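PDB 3R5T: ferric vibriobactin ABC transporter, periplasmic ferric vibriobactin-binding protein from Vibrio cholerae, which binds the iron-loaded siderophore vibriobactin in the periplasm and probably delivers it to an ABC transporter for uptake into the cell. Local coordinates for residues A[145-148]-A[149-152]. Residues are numbered along the deposited sequence; the frame is centred on the assembly and turned at random.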
ATOM      1  N   HIS A 145      12.207  -3.444  11.777  1.00 15.45           N
ATOM      2  CA  HIS A 145      13.416  -4.230  11.868  1.00 17.40           C
ATOM      3  C   HIS A 145      13.134  -5.731  11.726  1.00 19.46           C
ATOM      4  O   HIS A 145      13.870  -6.459  11.036  1.00 19.02           O
ATOM      5  CB  HIS A 145      14.123  -3.950  13.192  1.00 17.14           C
ATOM      6  CG  HIS A 145      15.195  -4.936  13.504  1.00 19.45           C
ATOM      7  ND1 HIS A 145      16.458  -4.848  12.957  1.00 20.13           N
ATOM      8  CD2 HIS A 145      15.182  -6.061  14.255  1.00 20.48           C
ATOM      9  CE1 HIS A 145      17.189  -5.861  13.389  1.00 21.49           C
ATOM     10  NE2 HIS A 145      16.439  -6.609  14.180  1.00 21.62           N
ATOM     11  N   ASN A 146      12.066  -6.203  12.372  1.00 20.18           N
ATOM     12  CA  ASN A 146      11.745  -7.624  12.287  1.00 20.73           C
ATOM     13  C   ASN A 146      11.390  -8.021  10.860  1.00 20.16           C
ATOM     14  O   ASN A 146      11.757  -9.107  10.399  1.00 19.71           O
ATOM     15  CB  ASN A 146      10.586  -7.988  13.212  1.00 21.68           C
ATOM     16  CG  ASN A 146      10.967  -7.961  14.677  1.00 23.29           C
ATOM     17  OD1 ASN A 146      12.141  -7.985  15.033  1.00 24.28           O
ATOM     18  ND2 ASN A 146       9.957  -7.916  15.536  1.00 23.19           N
ATOM     19  N   PHE A 147      10.667  -7.148  10.162  1.00 18.57           N
ATOM     20  CA  PHE A 147      10.237  -7.456   8.810  1.00 18.78           C
ATOM     21  C   PHE A 147      11.440  -7.506   7.890  1.00 20.41           C
ATOM     22  O   PHE A 147      11.529  -8.364   7.008  1.00 18.76           O
ATOM     23  CB  PHE A 147       9.241  -6.407   8.326  1.00 15.41           C
ATOM     24  CG  PHE A 147       8.635  -6.728   6.991  1.00 17.58           C
ATOM     25  CD1 PHE A 147       7.553  -7.589   6.893  1.00 20.02           C
ATOM     26  CD2 PHE A 147       9.151  -6.164   5.835  1.00 19.54           C
ATOM     27  CE1 PHE A 147       7.005  -7.884   5.648  1.00 22.31           C
ATOM     28  CE2 PHE A 147       8.603  -6.449   4.601  1.00 22.59           C
ATOM     29  CZ  PHE A 147       7.538  -7.304   4.513  1.00 23.24           C
ATOM     30  N   GLU A 148      12.389  -6.606   8.122  1.00 20.34           N
ATOM     31  CA  GLU A 148      13.579  -6.546   7.285  1.00 24.72           C
ATOM     32  C   GLU A 148      14.501  -7.745   7.524  1.00 23.87           C
ATOM     33  O   GLU A 148      15.138  -8.234   6.593  1.00 23.15           O
ATOM     34  CB  GLU A 148      14.294  -5.198   7.448  1.00 27.14           C
ATOM     35  CG  GLU A 148      14.041  -4.246   6.262  1.00 32.00           C
ATOM     36  CD  GLU A 148      12.862  -3.267   6.415  1.00 30.81           C
ATOM     37  OE1 GLU A 148      11.721  -3.652   6.819  1.00 27.88           O
ATOM     38  OE2 GLU A 148      13.078  -2.079   6.066  1.00 30.56           O
ATOM     39  N   GLN A 149      14.562  -8.228   8.757  1.00 20.31           N
ATOM     40  CA  GLN A 149      15.288  -9.465   9.047  1.00 22.86           C
ATOM     41  C   GLN A 149      14.691 -10.623   8.258  1.00 19.34           C
ATOM     42  O   GLN A 149      15.406 -11.482   7.728  1.00 23.08           O
ATOM     43  CB  GLN A 149      15.242  -9.784  10.544  1.00 29.62           C
ATOM     44  CG  GLN A 149      16.296  -9.075  11.388  1.00 34.12           C
ATOM     45  CD  GLN A 149      16.491  -9.742  12.743  1.00 39.22           C
ATOM     46  OE1 GLN A 149      15.615 -10.470  13.216  1.00 41.50           O
ATOM     47  NE2 GLN A 149      17.643  -9.496  13.373  1.00 41.25           N
ATOM     48  N   TRP A 150      13.369 -10.645   8.166  1.00 16.12           N
ATOM     49  CA  TRP A 150      12.678 -11.679   7.416  1.00 20.52           C
ATOM     50  C   TRP A 150      12.932 -11.570   5.918  1.00 21.36           C
ATOM     51  O   TRP A 150      13.208 -12.578   5.267  1.00 22.08           O
ATOM     52  CB  TRP A 150      11.179 -11.591   7.696  1.00 19.90           C
ATOM     53  CG  TRP A 150      10.364 -12.683   7.056  1.00 22.12           C
ATOM     54  CD1 TRP A 150      10.587 -14.025   7.119  1.00 23.33           C
ATOM     55  CD2 TRP A 150       9.169 -12.508   6.290  1.00 21.94           C
ATOM     56  NE1 TRP A 150       9.612 -14.702   6.411  1.00 23.28           N
ATOM     57  CE2 TRP A 150       8.729 -13.790   5.898  1.00 20.54           C
ATOM     58  CE3 TRP A 150       8.431 -11.392   5.896  1.00 20.34           C
ATOM     59  CZ2 TRP A 150       7.577 -13.985   5.129  1.00 19.99           C
ATOM     60  CZ3 TRP A 150       7.288 -11.585   5.121  1.00 19.21           C
ATOM     61  CH2 TRP A 150       6.879 -12.874   4.749  1.00 20.26           C
ATOM     62  N   THR A 151      12.852 -10.364   5.366  1.00 21.08           N
ATOM     63  CA  THR A 151      13.035 -10.220   3.922  1.00 22.52           C
ATOM     64  C   THR A 151      14.444 -10.587   3.510  1.00 22.77           C
ATOM     65  O   THR A 151      14.654 -11.086   2.411  1.00 24.57           O
ATOM     66  CB  THR A 151      12.636  -8.825   3.372  1.00 22.24           C
ATOM     67  OG1 THR A 151      13.366  -7.794   4.044  1.00 26.04           O
ATOM     68  CG2 THR A 151      11.140  -8.589   3.535  1.00 22.92           C
ATOM     69  N   LYS A 152      15.399 -10.350   4.406  1.00 22.54           N
ATOM     70  CA  LYS A 152      16.779 -10.781   4.203  1.00 23.58           C
ATOM     71  C   LYS A 152      16.832 -12.288   4.026  1.00 23.76           C
ATOM     72  O   LYS A 152      17.438 -12.797   3.081  1.00 25.31           O
ATOM     73  CB  LYS A 152      17.617 -10.381   5.414  1.00 27.93           C
ATOM     74  CG  LYS A 152      18.094  -8.953   5.399  1.00 34.07           C
ATOM     75  CD  LYS A 152      19.598  -8.901   5.180  1.00 39.51           C
ATOM     76  CE  LYS A 152      20.091  -7.469   5.186  1.00 40.00           C
ATOM     77  NZ  LYS A 152      19.494  -6.681   4.081  1.00 37.72           N
TER
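F147 and W150, three residues apart on helix 137-155, meet as an offset edge-to-face pair: the six-membered ring of W150 turns its edge to the face of F147, with planes at 68° and centroids 5.7 Å apart. F147 CE1 lies near the indole plane, 3.7 Å from W150 CZ3. CG of each is anti to its own N (chi1 -174° and -176°), which carries the two rings to the same flank. One turn on, the methyl CG2 of T151 reaches F147 CE2 at 3.5 Å. This apolar flank packs on helix 272-286 through L272, A275 and I279, and on L189 of helix 185-192.

On the solvent side, Q149 lays its CG off-centre over the H145 imidazole as a CH-pi contact, 4.1 Å from the ring centroid.

Four consecutive i to i+4 backbone bonds underlie both flanks, among them T151 N to F147 O at 2.9 Å. T151 OG1 comes within 3.1 Å of E148 O. Farther out, W150 NE1 hydrogen-bonds to L294 O, and E148 OE1 to Q124 NE2. The chemistry is thus that of an amphipathic helix, the long one joining the two lobes in this family, whose buried indole and partly exposed carboxylate each bond beyond it.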